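Local coordinates for protein putative dehydratase (Mesorhizobium loti, PDB 2POZ) that is of unproven function but, as a member of the mandelate racemase/muconate lactonizing enzyme family, may act as a lyase, perhaps a dehydratase, at residues D136-V145 with L184-A195; Y153-L161 with E199-G209. All coordinates share one frame; numbering follows the deposited sequence.

Contact 1: D136-V145 with L184-A195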
loop_
_atom_site.group_PDB
_atom_site.type_symbol
_atom_site.label_atom_id
_atom_site.label_comp_id
_atom_site.label_asym_id
_atom_site.label_seq_id
_atom_site.Cartn_x
_atom_site.Cartn_y
_atom_site.Cartn_z
ATOM N N ASP A 136 16.763 14.992 39.682
ATOM C CA ASP A 136 15.612 14.123 39.903
ATOM C C ASP A 136 14.329 14.946 39.990
ATOM O O ASP A 136 13.399 14.747 39.210
ATOM C CB ASP A 136 15.800 13.294 41.180
ATOM C CG ASP A 136 14.638 12.327 41.438
ATOM O OD1 ASP A 136 13.841 12.063 40.511
ATOM O OD2 ASP A 136 14.525 11.820 42.575
ATOM N N THR A 137 14.272 15.876 40.935
ATOM C CA THR A 137 13.081 16.706 41.080
ATOM C C THR A 137 13.047 17.763 39.980
ATOM O O THR A 137 14.067 18.063 39.355
ATOM C CB THR A 137 13.064 17.445 42.426
ATOM O OG1 THR A 137 14.110 18.424 42.434
ATOM C CG2 THR A 137 13.264 16.465 43.586
ATOM N N PRO A 138 11.865 18.330 39.714
ATOM C CA PRO A 138 11.791 19.357 38.674
ATOM C C PRO A 138 12.742 20.508 39.001
ATOM O O PRO A 138 13.439 21.017 38.126
ATOM C CB PRO A 138 10.331 19.788 38.726
ATOM C CG PRO A 138 9.633 18.490 39.064
ATOM C CD PRO A 138 10.520 17.936 40.165
ATOM N N ASP A 139 12.789 20.905 40.272
ATOM C CA ASP A 139 13.657 22.009 40.647
ATOM C C ASP A 139 15.137 21.738 40.407
ATOM O O ASP A 139 15.891 22.656 40.082
ATOM C CB ASP A 139 13.456 22.402 42.101
ATOM C CG ASP A 139 14.093 23.735 42.414
ATOM O OD1 ASP A 139 13.597 24.762 41.901
ATOM O OD2 ASP A 139 15.100 23.759 43.148
ATOM N N GLU A 140 15.564 20.493 40.577
ATOM C CA GLU A 140 16.965 20.168 40.341
ATOM C C GLU A 140 17.259 20.292 38.844
ATOM O O GLU A 140 18.373 20.633 38.446
ATOM C CB GLU A 140 17.285 18.758 40.858
ATOM C CG GLU A 140 17.066 18.646 42.370
ATOM C CD GLU A 140 17.307 17.253 42.922
ATOM O OE1 GLU A 140 16.963 16.262 42.241
ATOM O OE2 GLU A 140 17.822 17.153 44.056
ATOM N N PHE A 141 16.258 20.017 38.013
ATOM C CA PHE A 141 16.445 20.159 36.578
ATOM C C PHE A 141 16.586 21.650 36.298
ATOM O O PHE A 141 17.404 22.050 35.476
ATOM C CB PHE A 141 15.254 19.566 35.815
ATOM C CG PHE A 141 15.467 18.139 35.393
ATOM C CD1 PHE A 141 16.053 17.845 34.165
ATOM C CD2 PHE A 141 15.130 17.091 36.245
ATOM C CE1 PHE A 141 16.304 16.526 33.791
ATOM C CE2 PHE A 141 15.374 15.770 35.887
ATOM C CZ PHE A 141 15.961 15.482 34.658
ATOM N N ALA A 142 15.812 22.470 37.007
ATOM C CA ALA A 142 15.873 23.921 36.830
ATOM C C ALA A 142 17.258 24.470 37.184
ATOM O O ALA A 142 17.799 25.319 36.467
ATOM C CB ALA A 142 14.804 24.606 37.680
ATOM N N ARG A 143 17.829 23.989 38.284
ATOM C CA ARG A 143 19.158 24.428 38.706
ATOM C C ARG A 143 20.226 23.938 37.734
ATOM O O ARG A 143 21.216 24.614 37.500
ATOM C CB ARG A 143 19.513 23.880 40.099
ATOM C CG ARG A 143 18.698 24.418 41.266
ATOM C CD ARG A 143 18.891 25.918 41.460
ATOM N NE ARG A 143 20.276 26.354 41.273
ATOM C CZ ARG A 143 21.316 25.985 42.023
ATOM N NH1 ARG A 143 21.169 25.153 43.047
ATOM N NH2 ARG A 143 22.523 26.455 41.736
ATOM N N ALA A 144 20.022 22.747 37.187
ATOM C CA ALA A 144 20.985 22.142 36.272
ATOM C C ALA A 144 21.243 22.895 34.966
ATOM O O ALA A 144 22.321 22.752 34.385
ATOM C CB ALA A 144 20.567 20.709 35.968
ATOM N N VAL A 145 20.277 23.685 34.491
ATOM C CA VAL A 145 20.475 24.416 33.231
ATOM C C VAL A 145 21.478 25.559 33.379
ATOM O O VAL A 145 22.090 25.996 32.401
ATOM C CB VAL A 145 19.155 25.034 32.685
ATOM C CG1 VAL A 145 18.047 23.981 32.646
ATOM C CG2 VAL A 145 18.741 26.236 33.534
ATOM N N LEU A 184 5.519 13.943 36.707
ATOM C CA LEU A 184 6.813 14.453 37.125
ATOM C C LEU A 184 7.688 14.690 35.884
ATOM O O LEU A 184 8.439 15.664 35.818
ATOM C CB LEU A 184 7.457 13.443 38.079
ATOM C CG LEU A 184 8.743 13.768 38.842
ATOM C CD1 LEU A 184 9.916 13.596 37.928
ATOM C CD2 LEU A 184 8.678 15.175 39.417
ATOM N N ALA A 185 7.577 13.806 34.898
ATOM C CA ALA A 185 8.353 13.942 33.669
ATOM C C ALA A 185 7.985 15.271 33.015
ATOM O O ALA A 185 8.852 16.023 32.566
ATOM C CB ALA A 185 8.040 12.788 32.715
ATOM N N TYR A 186 6.689 15.555 32.972
ATOM C CA TYR A 186 6.208 16.790 32.380
ATOM C C TYR A 186 6.718 18.021 33.138
ATOM O O TYR A 186 7.110 19.019 32.524
ATOM C CB TYR A 186 4.678 16.807 32.361
ATOM C CG TYR A 186 4.117 18.170 32.033
ATOM C CD1 TYR A 186 4.158 18.670 30.732
ATOM C CD2 TYR A 186 3.593 18.985 33.041
ATOM C CE1 TYR A 186 3.690 19.956 30.441
ATOM C CE2 TYR A 186 3.127 20.268 32.765
ATOM C CZ TYR A 186 3.176 20.746 31.469
ATOM O OH TYR A 186 2.707 22.011 31.202
ATOM N N ARG A 187 6.707 17.947 34.468
ATOM C CA ARG A 187 7.163 19.058 35.297
ATOM C C ARG A 187 8.651 19.307 35.098
ATOM O O ARG A 187 9.106 20.446 35.172
ATOM C CB ARG A 187 6.871 18.784 36.780
ATOM C CG ARG A 187 5.381 18.718 37.104
ATOM C CD ARG A 187 4.696 20.050 36.829
ATOM N NE ARG A 187 3.237 19.936 36.844
ATOM C CZ ARG A 187 2.398 20.938 36.594
ATOM N NH1 ARG A 187 2.865 22.148 36.309
ATOM N NH2 ARG A 187 1.089 20.725 36.616
ATOM N N ARG A 188 9.410 18.242 34.846
ATOM C CA ARG A 188 10.841 18.387 34.617
ATOM C C ARG A 188 11.074 19.183 33.334
ATOM O O ARG A 188 11.925 20.075 33.292
ATOM C CB ARG A 188 11.515 17.017 34.493
ATOM C CG ARG A 188 11.661 16.238 35.790
ATOM C CD ARG A 188 12.175 14.835 35.484
ATOM N NE ARG A 188 12.528 14.073 36.678
ATOM C CZ ARG A 188 12.640 12.748 36.705
ATOM N NH1 ARG A 188 12.416 12.048 35.599
ATOM N NH2 ARG A 188 12.996 12.123 37.828
ATOM N N VAL A 189 10.321 18.857 32.283
ATOM C CA VAL A 189 10.468 19.565 31.016
ATOM C C VAL A 189 10.061 21.033 31.198
ATOM O O VAL A 189 10.740 21.944 30.715
ATOM C CB VAL A 189 9.603 18.911 29.895
ATOM C CG1 VAL A 189 9.779 19.667 28.587
ATOM C CG2 VAL A 189 10.018 17.455 29.703
ATOM N N LYS A 190 8.963 21.257 31.911
ATOM C CA LYS A 190 8.480 22.610 32.159
ATOM C C LYS A 190 9.465 23.410 33.007
ATOM O O LYS A 190 9.652 24.600 32.778
ATOM C CB LYS A 190 7.110 22.572 32.843
ATOM C CG LYS A 190 6.514 23.961 33.106
ATOM C CD LYS A 190 5.089 23.860 33.634
ATOM C CE LYS A 190 4.431 25.231 33.735
ATOM N NZ LYS A 190 5.083 26.086 34.770
ATOM N N ALA A 191 10.096 22.760 33.983
ATOM C CA ALA A 191 11.067 23.440 34.832
ATOM C C ALA A 191 12.263 23.896 33.994
ATOM O O ALA A 191 12.811 24.975 34.221
ATOM C CB ALA A 191 11.533 22.519 35.951
ATOM N N VAL A 192 12.666 23.073 33.027
ATOM C CA VAL A 192 13.786 23.424 32.159
ATOM C C VAL A 192 13.424 24.627 31.289
ATOM O O VAL A 192 14.231 25.545 31.127
ATOM C CB VAL A 192 14.203 22.233 31.248
ATOM C CG1 VAL A 192 15.223 22.690 30.212
ATOM C CG2 VAL A 192 14.809 21.126 32.095
ATOM N N ARG A 193 12.213 24.625 30.736
ATOM C CA ARG A 193 11.767 25.730 29.894
ATOM C C ARG A 193 11.700 27.018 30.712
ATOM O O ARG A 193 12.223 28.057 30.295
ATOM C CB ARG A 193 10.389 25.432 29.287
ATOM C CG ARG A 193 9.735 26.632 28.576
ATOM C CD ARG A 193 10.694 27.300 27.581
ATOM N NE ARG A 193 10.910 26.504 26.377
ATOM C CZ ARG A 193 11.943 26.654 25.552
ATOM N NH1 ARG A 193 12.875 27.570 25.796
ATOM N NH2 ARG A 193 12.040 25.897 24.467
ATOM N N ASP A 194 11.073 26.941 31.883
ATOM C CA ASP A 194 10.936 28.106 32.749
ATOM C C ASP A 194 12.279 28.676 33.183
ATOM O O ASP A 194 12.452 29.887 33.226
ATOM C CB ASP A 194 10.099 27.765 33.989
ATOM C CG ASP A 194 8.665 27.388 33.645
ATOM O OD1 ASP A 194 8.200 27.746 32.543
ATOM O OD2 ASP A 194 7.996 26.746 34.482
ATOM N N ALA A 195 13.230 27.803 33.505
ATOM C CA ALA A 195 14.546 28.247 33.937
ATOM C C ALA A 195 15.422 28.723 32.782
ATOM O O ALA A 195 16.218 29.646 32.942
ATOM C CB ALA A 195 15.254 27.128 34.696
#
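Pro138 presses into the helix 184-195 as a knob into a hole lined by Leu184, Arg187, Arg188 and Ala191. Its CG and CD meet CD2 of Leu184 at about a right angle, and the CD-CD2 separation of 3.4 Å is tighter than usual for carbons. A rigid ring suits the first turn of a helix, where its missing N-H costs no bond. On the buried flank Arg188 passes its extended chain obliquely across Phe141: CB lies over one ring face, a CH-pi contact 4.2 Å from the centroid, and CD comes within 3.4 Å of CE2. Beyond the ring, NE (2.8 Å) and NH2 both donate to Asp136 O, which stays near the guanidinium plane, while NH2 also forms a salt bridge with Asp136 OD1. The two helices run in the same general direction, crossing at -31°, and are neighbours on the outer layer of the TIM barrel of the enolase superfamily. Small residues let the axes approach to 7.9 Å: Ala191 CB sits 3.3 Å from Pro138 O and, a turn on, Ala142 CB meets Ala195 CB. Val145 and Val192 touch through their CG1 methyls, Val145 lying on Leu156 and Val192 on Phe158. The outer rim is looser. There Arg187 gives only its CB to Pro138, the chain bending at chi2 (-63°) as its charged end turns away to a salt bridge with Glu183.

Contact 2: Y153-L161 with E199-G209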
loop_
_atom_site.group_PDB
_atom_site.type_symbol
_atom_site.label_atom_id
_atom_site.label_comp_id
_atom_site.label_asym_id
_atom_site.label_seq_id
_atom_site.Cartn_x
_atom_site.Cartn_y
_atom_site.Cartn_z
ATOM N N TYR A 153 25.763 27.992 25.782
ATOM C CA TYR A 153 24.962 27.121 24.922
ATOM C C TYR A 153 23.601 27.752 24.660
ATOM O O TYR A 153 22.977 28.304 25.572
ATOM C CB TYR A 153 24.785 25.743 25.581
ATOM C CG TYR A 153 26.052 24.926 25.583
ATOM C CD1 TYR A 153 26.443 24.213 24.450
ATOM C CD2 TYR A 153 26.904 24.926 26.689
ATOM C CE1 TYR A 153 27.650 23.531 24.410
ATOM C CE2 TYR A 153 28.121 24.243 26.661
ATOM C CZ TYR A 153 28.485 23.554 25.517
ATOM O OH TYR A 153 29.703 22.928 25.458
ATOM N N GLY A 154 23.144 27.675 23.413
ATOM C CA GLY A 154 21.848 28.229 23.065
ATOM C C GLY A 154 20.844 27.109 22.871
ATOM O O GLY A 154 19.705 27.330 22.463
ATOM N N ALA A 155 21.276 25.888 23.173
ATOM C CA ALA A 155 20.423 24.722 23.020
ATOM C C ALA A 155 20.828 23.633 24.010
ATOM O O ALA A 155 22.014 23.402 24.259
ATOM C CB ALA A 155 20.513 24.205 21.588
ATOM N N LEU A 156 19.828 22.964 24.568
ATOM C CA LEU A 156 20.059 21.918 25.555
ATOM C C LEU A 156 19.225 20.672 25.274
ATOM O O LEU A 156 18.051 20.773 24.910
ATOM C CB LEU A 156 19.684 22.431 26.953
ATOM C CG LEU A 156 20.281 23.739 27.473
ATOM C CD1 LEU A 156 19.531 24.151 28.738
ATOM C CD2 LEU A 156 21.769 23.575 27.753
ATOM N N LYS A 157 19.833 19.502 25.441
ATOM C CA LYS A 157 19.103 18.249 25.270
ATOM C C LYS A 157 19.085 17.530 26.610
ATOM O O LYS A 157 20.071 17.565 27.350
ATOM C CB LYS A 157 19.759 17.329 24.228
ATOM C CG LYS A 157 18.889 16.092 23.946
ATOM C CD LYS A 157 19.375 15.250 22.765
ATOM C CE LYS A 157 20.402 14.213 23.181
ATOM N NZ LYS A 157 20.896 13.451 21.986
ATOM N N PHE A 158 17.970 16.877 26.926
ATOM C CA PHE A 158 17.876 16.148 28.185
ATOM C C PHE A 158 16.851 15.021 28.140
ATOM O O PHE A 158 15.920 15.036 27.338
ATOM C CB PHE A 158 17.564 17.115 29.341
ATOM C CG PHE A 158 16.269 17.863 29.184
ATOM C CD1 PHE A 158 15.173 17.554 29.982
ATOM C CD2 PHE A 158 16.148 18.887 28.246
ATOM C CE1 PHE A 158 13.968 18.253 29.852
ATOM C CE2 PHE A 158 14.950 19.590 28.108
ATOM C CZ PHE A 158 13.857 19.273 28.915
ATOM N N TYR A 159 17.061 14.038 29.009
ATOM C CA TYR A 159 16.201 12.863 29.139
ATOM C C TYR A 159 15.358 13.120 30.389
ATOM O O TYR A 159 15.880 13.128 31.501
ATOM C CB TYR A 159 17.091 11.624 29.317
ATOM C CG TYR A 159 16.360 10.323 29.553
ATOM C CD1 TYR A 159 15.588 9.734 28.546
ATOM C CD2 TYR A 159 16.458 9.664 30.782
ATOM C CE1 TYR A 159 14.934 8.517 28.754
ATOM C CE2 TYR A 159 15.811 8.446 31.003
ATOM C CZ TYR A 159 15.053 7.879 29.982
ATOM O OH TYR A 159 14.444 6.666 30.189
ATOM N N PRO A 160 14.044 13.333 30.224
ATOM C CA PRO A 160 13.172 13.604 31.371
ATOM C C PRO A 160 12.462 12.412 31.995
ATOM O O PRO A 160 11.660 12.585 32.917
ATOM C CB PRO A 160 12.173 14.585 30.787
ATOM C CG PRO A 160 11.905 13.958 29.435
ATOM C CD PRO A 160 13.321 13.568 28.957
ATOM N N LEU A 161 12.755 11.207 31.519
ATOM C CA LEU A 161 12.075 10.022 32.027
ATOM C C LEU A 161 12.834 9.173 33.051
ATOM O O LEU A 161 12.382 8.083 33.398
ATOM C CB LEU A 161 11.652 9.138 30.836
ATOM C CG LEU A 161 10.916 9.819 29.669
ATOM C CD1 LEU A 161 10.585 8.789 28.573
ATOM C CD2 LEU A 161 9.631 10.490 30.185
ATOM N N GLU A 199 14.103 31.771 24.806
ATOM C CA GLU A 199 15.080 31.809 23.728
ATOM C C GLU A 199 15.966 30.578 23.562
ATOM O O GLU A 199 16.625 30.422 22.536
ATOM C CB GLU A 199 15.950 33.053 23.885
ATOM C CG GLU A 199 15.138 34.333 23.967
ATOM C CD GLU A 199 16.003 35.577 23.997
ATOM O OE1 GLU A 199 16.813 35.760 23.061
ATOM O OE2 GLU A 199 15.869 36.375 24.953
ATOM N N ILE A 200 15.980 29.697 24.554
ATOM C CA ILE A 200 16.809 28.504 24.469
ATOM C C ILE A 200 16.093 27.358 23.756
ATOM O O ILE A 200 14.927 27.071 24.032
ATOM C CB ILE A 200 17.244 28.036 25.880
ATOM C CG1 ILE A 200 18.082 29.129 26.553
ATOM C CG2 ILE A 200 18.028 26.729 25.786
ATOM C CD1 ILE A 200 19.384 29.466 25.830
ATOM N N GLU A 201 16.791 26.716 22.826
ATOM C CA GLU A 201 16.214 25.595 22.097
ATOM C C GLU A 201 16.329 24.368 22.992
ATOM O O GLU A 201 17.386 24.096 23.556
ATOM C CB GLU A 201 16.970 25.356 20.786
ATOM C CG GLU A 201 17.109 26.598 19.924
ATOM C CD GLU A 201 17.777 26.324 18.588
ATOM O OE1 GLU A 201 18.816 25.625 18.562
ATOM O OE2 GLU A 201 17.268 26.823 17.561
ATOM N N LEU A 202 15.238 23.631 23.130
ATOM C CA LEU A 202 15.245 22.446 23.967
ATOM C C LEU A 202 14.973 21.179 23.163
ATOM O O LEU A 202 14.037 21.122 22.367
ATOM C CB LEU A 202 14.199 22.580 25.074
ATOM C CG LEU A 202 14.374 23.775 26.016
ATOM C CD1 LEU A 202 13.260 23.765 27.054
ATOM C CD2 LEU A 202 15.737 23.711 26.687
HETATM N N MSE A 203 15.805 20.170 23.370
HETATM C CA MSE A 203 15.622 18.895 22.696
HETATM C C MSE A 203 15.277 17.882 23.781
HETATM O O MSE A 203 15.941 17.812 24.814
HETATM C CB MSE A 203 16.899 18.458 21.967
HETATM C CG MSE A 203 17.260 19.284 20.736
HETATM SE SE MSE A 203 17.859 21.103 21.127
HETATM C CE MSE A 203 18.561 21.562 19.369
ATOM N N VAL A 204 14.227 17.110 23.555
ATOM C CA VAL A 204 13.812 16.110 24.521
ATOM C C VAL A 204 14.119 14.705 24.000
ATOM O O VAL A 204 13.563 14.264 22.989
ATOM C CB VAL A 204 12.298 16.234 24.825
ATOM C CG1 VAL A 204 11.822 15.041 25.633
ATOM C CG2 VAL A 204 12.035 17.518 25.602
ATOM N N ASP A 205 15.020 14.016 24.689
ATOM C CA ASP A 205 15.394 12.652 24.331
ATOM C C ASP A 205 14.577 11.691 25.196
ATOM O O ASP A 205 14.644 11.749 26.428
ATOM C CB ASP A 205 16.898 12.444 24.560
ATOM C CG ASP A 205 17.334 10.989 24.373
ATOM O OD1 ASP A 205 16.629 10.215 23.688
ATOM O OD2 ASP A 205 18.396 10.625 24.913
ATOM N N LEU A 206 13.787 10.834 24.550
ATOM C CA LEU A 206 12.968 9.869 25.273
ATOM C C LEU A 206 13.678 8.518 25.372
ATOM O O LEU A 206 13.254 7.632 26.115
ATOM C CB LEU A 206 11.599 9.712 24.599
ATOM C CG LEU A 206 10.768 11.001 24.517
ATOM C CD1 LEU A 206 9.363 10.681 24.000
ATOM C CD2 LEU A 206 10.687 11.660 25.892
ATOM N N SER A 207 14.760 8.374 24.615
ATOM C CA SER A 207 15.569 7.156 24.617
ATOM C C SER A 207 14.724 5.885 24.594
ATOM O O SER A 207 14.974 4.961 25.360
ATOM C CB SER A 207 16.482 7.150 25.857
ATOM O OG SER A 207 17.564 6.242 25.719
ATOM N N GLY A 208 13.725 5.841 23.714
ATOM C CA GLY A 208 12.875 4.666 23.623
ATOM C C GLY A 208 11.432 4.923 24.023
ATOM O O GLY A 208 10.512 4.273 23.512
ATOM N N GLY A 209 11.238 5.863 24.948
ATOM C CA GLY A 209 9.904 6.215 25.404
ATOM C C GLY A 209 9.130 5.140 26.147
ATOM O O GLY A 209 9.696 4.255 26.785
HETATM O O HOH W 1 13.579 5.320 27.894
#
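Five backbone hydrogen bonds join Gly154-Phe158 to Glu201-Asp205 in parallel register. Glu201 N and Leu156 N bond to Gly154 O and Glu201 O, Met203 N and Phe158 N to Leu156 O and Met203 O, and Asp205 N to Phe158 O; the shortest is Met203 N to Leu156 O, 2.8 Å. The last bond is less regular, since Asp205 N lies 36° above the carbonyl plane of Phe158. Backbone groups on the far sides of the pair find partners in adjoining strands: Ala155 and Lys157 bond to Ala128, Leu202 to Cys228, and Val204 to Phe229 and Glu231. These are two neighbouring strands, probably the second and third, of the TIM barrel of the enolase superfamily, and alternation separates two environments. Leu156, Phe158, Leu202 and Val204 face the surrounding helices; Phe158, with chi1 60° placing CG between N and the carbonyl carbon, directs CZ to 4.2 Å from Val204 CG2. Ala155, Lys157, Glu201 and selenomethionine Met203 occupy the barrel-interior face, where Ala155 is small enough to sit with its CB 4.0 Å from Met203 CE. The long aliphatic part of Lys157 crosses Met203, with Lys157 CG 3.7 Å from Met203 CB. Its NZ reaches Glu231, Glu332 and Tyr127 OH; Glu201 OE1 is paired with Arg125. Past the strands, Asp205 OD1 accepts from Ser207 N (2.8 Å) in an Asx turn, a task suited to a short carboxylate side chain. Tyr159 brings its ring edge to Asp205 O and Leu206 O, with CD1 3.1 Å from the former. Tyr159 OH bonds to Val172 N and to a water 2.8 Å away, and that water donates to Ser207 O, which also accepts from Lys83 NZ of the second subunit.

In the fold
The centres of contacts 1 and 2 lie about 11 Å apart on the same side of the chain's centre, as successive layers of one barrel: helices outside, strands within. Their segments alternate along the chain, 136-145, 153-161, 184-195, 199-209, so strand 155-158 comes after helix 138-144 and helix 179-196 leads into strand 201-205. The connection from strand 155-158 through helix 179-196 to strand 201-205 is a beta-alpha-beta crossover. Two arginines of that helix join the layers, Arg188 NH1 reaching Pro160 O and Arg193 NH1 reaching Ile200 O, probably as hydrogen bonds. The helix pair packs on the outside of adjacent barrel strands in the C-terminal barrel domain.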